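Local structure of TsrE (Streptomyces laurentii, 7CWW) at residues 23-28 with 75-80; 31-34 with 38-41; 93-98 with 104-109. The protein probably acts as a cyclase in thiopeptide antibiotic biosynthesis, helping to build the macrocyclic core, and belongs to the lantibiotic dehydratase C-terminal family. All coordinates share one frame; numbering follows the deposited sequence.

Contact 1. Residues 23-28 with 75-80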
# COMPACT_ATOMS: atom_id res chain seq x y z
N LEU A 23 -10.24 5.03 17.03
CA LEU A 23 -11.12 6.17 16.81
C LEU A 23 -11.69 6.72 18.11
O LEU A 23 -11.93 7.93 18.21
CB LEU A 23 -12.28 5.78 15.89
CG LEU A 23 -11.88 5.27 14.51
CD1 LEU A 23 -13.12 4.87 13.71
CD2 LEU A 23 -11.09 6.33 13.79
N ASP A 24 -11.93 5.86 19.11
CA ASP A 24 -12.64 6.28 20.30
C ASP A 24 -11.75 6.52 21.51
O ASP A 24 -12.18 7.23 22.43
CB ASP A 24 -13.71 5.24 20.67
CG ASP A 24 -14.74 5.07 19.56
OD1 ASP A 24 -14.88 5.99 18.71
OD2 ASP A 24 -15.42 4.02 19.53
N VAL A 25 -10.54 5.97 21.55
CA VAL A 25 -9.68 6.08 22.72
C VAL A 25 -8.34 6.72 22.34
O VAL A 25 -7.95 7.75 22.89
CB VAL A 25 -9.46 4.70 23.37
CG1 VAL A 25 -8.54 4.80 24.59
CG2 VAL A 25 -10.79 4.09 23.76
N ALA A 26 -7.64 6.11 21.38
CA ALA A 26 -6.23 6.45 21.17
C ALA A 26 -6.06 7.78 20.45
O ALA A 26 -5.31 8.65 20.92
CB ALA A 26 -5.52 5.32 20.41
N ALA A 27 -6.72 7.97 19.31
CA ALA A 27 -6.58 9.24 18.60
C ALA A 27 -7.03 10.44 19.44
O ALA A 27 -6.30 11.44 19.47
CB ALA A 27 -7.33 9.19 17.26
N PRO A 28 -8.18 10.42 20.13
CA PRO A 28 -8.54 11.59 20.96
C PRO A 28 -7.53 11.89 22.06
O PRO A 28 -7.23 13.05 22.32
CB PRO A 28 -9.90 11.19 21.55
CG PRO A 28 -10.43 10.17 20.62
CD PRO A 28 -9.24 9.40 20.16
N LEU A 75 -7.92 -0.47 28.52
CA LEU A 75 -8.56 -1.46 29.38
C LEU A 75 -9.98 -1.06 29.75
O LEU A 75 -10.88 -1.91 29.80
CB LEU A 75 -7.73 -1.68 30.65
CG LEU A 75 -6.32 -2.23 30.44
CD1 LEU A 75 -5.68 -2.53 31.80
CD2 LEU A 75 -6.34 -3.48 29.55
N ALA A 76 -10.22 0.23 30.04
CA ALA A 76 -11.57 0.66 30.38
C ALA A 76 -12.52 0.48 29.21
O ALA A 76 -13.69 0.11 29.39
CB ALA A 76 -11.56 2.12 30.85
N HIS A 77 -12.05 0.73 27.99
CA HIS A 77 -12.92 0.68 26.83
C HIS A 77 -13.32 -0.76 26.51
O HIS A 77 -14.51 -1.05 26.31
CB HIS A 77 -12.22 1.32 25.63
CG HIS A 77 -13.12 1.56 24.46
ND1 HIS A 77 -13.17 0.71 23.37
CD2 HIS A 77 -13.99 2.56 24.20
CE1 HIS A 77 -14.04 1.17 22.49
NE2 HIS A 77 -14.56 2.29 22.97
N VAL A 78 -12.35 -1.66 26.43
CA VAL A 78 -12.65 -3.05 26.07
C VAL A 78 -13.46 -3.75 27.16
O VAL A 78 -14.24 -4.65 26.87
CB VAL A 78 -11.34 -3.80 25.77
CG1 VAL A 78 -10.63 -3.14 24.62
CG2 VAL A 78 -10.45 -3.73 26.98
N GLY A 79 -13.29 -3.34 28.41
CA GLY A 79 -14.00 -3.97 29.51
C GLY A 79 -13.19 -5.08 30.13
O GLY A 79 -12.11 -5.45 29.64
N PRO A 80 -13.69 -5.66 31.23
CA PRO A 80 -12.95 -6.73 31.91
C PRO A 80 -12.87 -8.02 31.12
O PRO A 80 -12.28 -8.99 31.61
CB PRO A 80 -13.75 -6.94 33.21
CG PRO A 80 -14.68 -5.76 33.32
CD PRO A 80 -14.95 -5.34 31.91
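Val25 holds CG1 anti to its backbone N (chi1 179°), which turns CG2 toward His77. The His77 ring is also swung anti to its own backbone N (chi1 -168°), and so it reaches from helix 65-78 to helix 15-35 at the protein surface. These two helices pack side by side next to the three-stranded antiparallel sheet, and this contact lies at the exposed edge of their interface. Ala26 on Leu70 and Val78 on Leu21 belong to the same interface. Of the CA atoms, Val25 CA and His77 CA come nearest, 7.5 Å apart. The two side chains pass each other in opposite directions. Val25 CG2 lies over one face of the imidazole, 3.5 Å from His77 CG and 3.6 Å from His77 CD2. The same methyl also rests on His77 CB. Asp24 meets the far end of the ring at a slant, with the carboxylate and imidazole planes 58° apart. Its OD2 stays 3.9 Å from His77 NE2, and no hydrogen bond joins the segments. That carboxylate is engaged by Arg128, through a salt bridge from OD2. Helix 15-35 has a wider pi-type turn at 23-26 and a kink at Pro28, whose N makes no bond to the preceding turn. His77 also touches Asp20 and Leu21, and Val25 touches Arg73. After Val78 the chain leaves helical geometry at Gly79, which takes positive phi. Gly79 N still bonds to Leu75 O at 3.1 Å. On the Asp24 side, the nearest carbon to the ring is CB, 3.8 Å from His77 NE2.

Contact 2. Residues 31-34 with 38-41; sequences DESV and ETDS
The flat carboxylate of Glu38 is reached by Ser33 from the side away from OE2. Ser33 OG donates to the anti lone pair of Glu38 OE1 at 2.7 Å, while Glu38 OE2 forms a salt bridge with Arg69. The second flat group is the carbonyl of Ser33. Thr39 N donates to Ser33 O at 3.1 Å from above the carbonyl plane, 64° out of it. Glu38 N adds a weak bond to the same oxygen. Two amide donors therefore converge on one carbonyl where the chain leaves helix 15-35. This turn closes a split beta-alpha-beta crossover: helix 15-35 joins the parallel strands 5-11 and 39-49, and antiparallel strand 52-61 lies between them. Ser33 OG stands anti to its backbone N (chi1 -175°), which places it between Glu38 and Thr39. Thr39 OG1 donates to Ser33 OG at 2.7 Å. A chain of hydrogen bonds thus runs from Thr39 OG1 through Ser33 OG to Glu38 OE1. It satisfies the buried serine hydroxyl both as donor and as acceptor. Val34 extends the contact. Its CA lies 3.3 Å from Thr39 O in a nearly straight CA-H...O contact, 171° at the hydrogen. One water donates to both Val34 O and Thr39 O, at 2.7 Å each, and so ties the helix end to the strand. Val34 CG2 packs 4.0 Å from Thr39 CG2. Val66 of helix 65-78 touches Ser33, Glu38 and Thr39. Strand 52-61 lies alongside: Thr39 touches Phe59 and Ser61, and the Asp40 backbone bonds to Ala60.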
# COMPACT_ATOMS: atom_id res chain seq x y z
N ASP A 31 -4.14 13.06 20.11
CA ASP A 31 -4.34 14.40 19.55
C ASP A 31 -4.40 15.45 20.65
O ASP A 31 -3.77 16.51 20.54
CB ASP A 31 -5.61 14.46 18.70
CG ASP A 31 -5.43 13.79 17.34
OD1 ASP A 31 -4.28 13.57 16.92
OD2 ASP A 31 -6.45 13.48 16.69
N GLU A 32 -5.13 15.18 21.74
CA GLU A 32 -5.13 16.11 22.87
C GLU A 32 -3.72 16.32 23.41
O GLU A 32 -3.29 17.46 23.65
CB GLU A 32 -6.05 15.61 23.98
CG GLU A 32 -6.06 16.53 25.20
CD GLU A 32 -6.84 15.95 26.38
OE1 GLU A 32 -6.85 14.72 26.55
OE2 GLU A 32 -7.44 16.74 27.13
N SER A 33 -2.99 15.22 23.64
CA SER A 33 -1.63 15.32 24.16
C SER A 33 -0.74 16.15 23.25
O SER A 33 0.14 16.89 23.73
CB SER A 33 -1.05 13.92 24.35
OG SER A 33 0.22 13.98 24.97
N VAL A 34 -0.93 16.04 21.93
CA VAL A 34 -0.16 16.85 20.99
C VAL A 34 -0.55 18.31 21.10
O VAL A 34 0.30 19.20 21.16
CB VAL A 34 -0.34 16.32 19.55
CG1 VAL A 34 0.02 17.40 18.54
CG2 VAL A 34 0.49 15.05 19.31
N GLU A 38 2.32 17.91 25.36
CA GLU A 38 2.80 16.77 26.12
C GLU A 38 3.45 15.74 25.21
O GLU A 38 4.37 15.03 25.62
CB GLU A 38 1.63 16.17 26.89
CG GLU A 38 1.95 15.02 27.81
CD GLU A 38 0.69 14.37 28.37
OE1 GLU A 38 -0.24 14.10 27.59
OE2 GLU A 38 0.64 14.15 29.60
N THR A 39 3.00 15.66 23.96
CA THR A 39 3.53 14.76 22.95
C THR A 39 3.86 15.59 21.72
O THR A 39 3.13 16.54 21.39
CB THR A 39 2.51 13.65 22.62
OG1 THR A 39 2.33 12.82 23.78
CG2 THR A 39 2.96 12.79 21.44
N ASP A 40 4.97 15.27 21.04
CA ASP A 40 5.36 16.03 19.86
C ASP A 40 4.50 15.68 18.66
O ASP A 40 3.95 16.57 18.00
CB ASP A 40 6.84 15.79 19.54
CG ASP A 40 7.76 16.39 20.58
OD1 ASP A 40 7.62 17.59 20.90
OD2 ASP A 40 8.63 15.66 21.09
N SER A 41 4.38 14.39 18.36
CA SER A 41 3.59 13.92 17.23
C SER A 41 3.34 12.44 17.47
O SER A 41 3.95 11.83 18.34
CB SER A 41 4.32 14.15 15.89
OG SER A 41 5.57 13.46 15.89
O HOH W 1 2.96 19.09 20.52

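Contact 3. Residues 93-98 with 104-109; sequences YNHEHD and AGLGLA
The loop that leads into helix 106-127 folds back on the first turn of that helix, and Leu106 is the meeting point. Leu106 places CG anti to its backbone N (chi1 -177°), so that its two methyls reach the loop. CD1 lies 3.5 Å from Tyr93 OH and 4.3 Å from Tyr93 CE2, and it comes at the phenol obliquely. CD2 meets His95 at the ring edge, near the ring plane, 3.8 Å from His95 CD2. The His95 carbonyl also takes part, with O 3.8 Å from Leu106 CD2. Within the loop the edge of the Tyr93 ring is set against one face of the His95 ring. Tyr93 CD2 sits over the centre of that face, 3.7 Å above its plane, and His95 NE2 lies at the tyrosine edge, in plane. The first helical turn includes the bond from Ala109 N to Gly105 O, 3.1 Å. Tyr93 OH has a weak hydrogen bond to Glu110 OE2, one turn further along the same helix. Tyr93 also touches Phe43 and Leu45 of strand 39-49, and both Tyr93 and His95 touch Arg58 of strand 52-61. The chemistry is that of leucine methyls against a hydroxyl, a carbonyl and an imidazole edge, so the pairing rests on van der Waals contact, with no hydrogen bond between the two segments.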
# COMPACT_ATOMS: atom_id res chain seq x y z
N TYR A 93 9.20 -2.58 17.33
CA TYR A 93 9.16 -1.82 16.10
C TYR A 93 10.32 -2.18 15.18
O TYR A 93 11.46 -2.33 15.62
CB TYR A 93 9.21 -0.34 16.45
CG TYR A 93 9.10 0.60 15.29
CD1 TYR A 93 7.96 0.63 14.48
CD2 TYR A 93 10.12 1.51 15.03
CE1 TYR A 93 7.85 1.54 13.42
CE2 TYR A 93 10.02 2.42 13.97
CZ TYR A 93 8.88 2.43 13.18
OH TYR A 93 8.79 3.33 12.14
N ASN A 94 10.02 -2.30 13.88
CA ASN A 94 11.04 -2.58 12.88
C ASN A 94 11.52 -1.24 12.31
O ASN A 94 10.75 -0.54 11.63
CB ASN A 94 10.49 -3.49 11.78
CG ASN A 94 11.56 -3.96 10.80
OD1 ASN A 94 12.65 -3.40 10.71
ND2 ASN A 94 11.24 -5.02 10.07
N HIS A 95 12.77 -0.89 12.58
CA HIS A 95 13.36 0.35 12.08
C HIS A 95 13.85 0.23 10.64
O HIS A 95 14.36 1.21 10.09
CB HIS A 95 14.53 0.79 12.97
CG HIS A 95 14.14 1.12 14.38
ND1 HIS A 95 13.82 0.16 15.31
CD2 HIS A 95 14.03 2.32 15.01
CE1 HIS A 95 13.52 0.75 16.46
NE2 HIS A 95 13.64 2.05 16.31
N GLU A 96 13.74 -0.95 10.04
CA GLU A 96 14.35 -1.25 8.75
C GLU A 96 13.38 -2.13 7.97
O GLU A 96 13.70 -3.23 7.54
CB GLU A 96 15.72 -1.92 8.95
CG GLU A 96 16.62 -1.91 7.71
CD GLU A 96 17.95 -2.62 7.93
OE1 GLU A 96 18.06 -3.44 8.87
OE2 GLU A 96 18.90 -2.38 7.15
N HIS A 97 12.15 -1.63 7.80
CA HIS A 97 11.13 -2.42 7.12
C HIS A 97 11.56 -2.73 5.69
O HIS A 97 12.18 -1.90 5.01
CB HIS A 97 9.78 -1.67 7.11
CG HIS A 97 8.90 -2.02 8.28
ND1 HIS A 97 8.45 -3.30 8.52
CD2 HIS A 97 8.40 -1.25 9.28
CE1 HIS A 97 7.71 -3.31 9.62
NE2 HIS A 97 7.66 -2.07 10.09
N ASP A 98 11.22 -3.93 5.24
CA ASP A 98 11.58 -4.34 3.89
C ASP A 98 11.00 -3.37 2.87
O ASP A 98 9.84 -2.96 2.97
CB ASP A 98 11.08 -5.75 3.59
CG ASP A 98 11.75 -6.81 4.46
OD1 ASP A 98 12.79 -6.54 5.09
OD2 ASP A 98 11.22 -7.93 4.49
N ALA A 104 18.26 4.96 6.01
CA ALA A 104 18.20 6.39 5.74
C ALA A 104 16.79 6.85 5.41
O ALA A 104 16.53 8.07 5.43
CB ALA A 104 19.15 6.75 4.60
N GLY A 105 15.88 5.92 5.11
CA GLY A 105 14.51 6.24 4.74
C GLY A 105 13.52 6.24 5.88
O GLY A 105 12.35 6.56 5.67
N LEU A 106 13.97 5.93 7.10
CA LEU A 106 13.03 5.77 8.21
C LEU A 106 12.35 7.09 8.54
O LEU A 106 11.13 7.15 8.73
CB LEU A 106 13.76 5.21 9.44
CG LEU A 106 12.88 4.94 10.66
CD1 LEU A 106 11.75 3.95 10.34
CD2 LEU A 106 13.70 4.45 11.86
N GLY A 107 13.14 8.17 8.64
CA GLY A 107 12.56 9.46 9.01
C GLY A 107 11.49 9.93 8.04
O GLY A 107 10.43 10.42 8.44
N LEU A 108 11.75 9.77 6.74
CA LEU A 108 10.75 10.16 5.75
C LEU A 108 9.48 9.32 5.88
O LEU A 108 8.37 9.86 5.83
CB LEU A 108 11.32 10.05 4.34
CG LEU A 108 10.58 10.80 3.21
CD1 LEU A 108 10.59 12.31 3.43
CD2 LEU A 108 11.22 10.49 1.86
N ALA A 109 9.62 8.00 6.05
CA ALA A 109 8.43 7.16 6.22
C ALA A 109 7.64 7.56 7.46
O ALA A 109 6.41 7.65 7.41
CB ALA A 109 8.83 5.67 6.30

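Contacts 1 and 2 share helix 15-35, and their centres are 17 Å apart. Contact 2 falls within the chain span bracketed by contact 1. Together they tie helix 15-35 to helix 65-78 on one flank and to strand 39-49 at its end. Contact 3 comes later in the chain. Its centre is 22 Å from that of contact 2 and 28 Å from that of contact 1. Nearest atoms of contacts 2 and 3 are about 9 Å apart, those of contacts 1 and 3 about 15 Å. Strands 39-49 and 52-61 connect contacts 2 and 3: both touch Tyr93, strand 39-49 begins in contact 2, and 52-61 touches Thr39 and Asp40. The Tyr93 side chain is about 12 Å from the bound polyether.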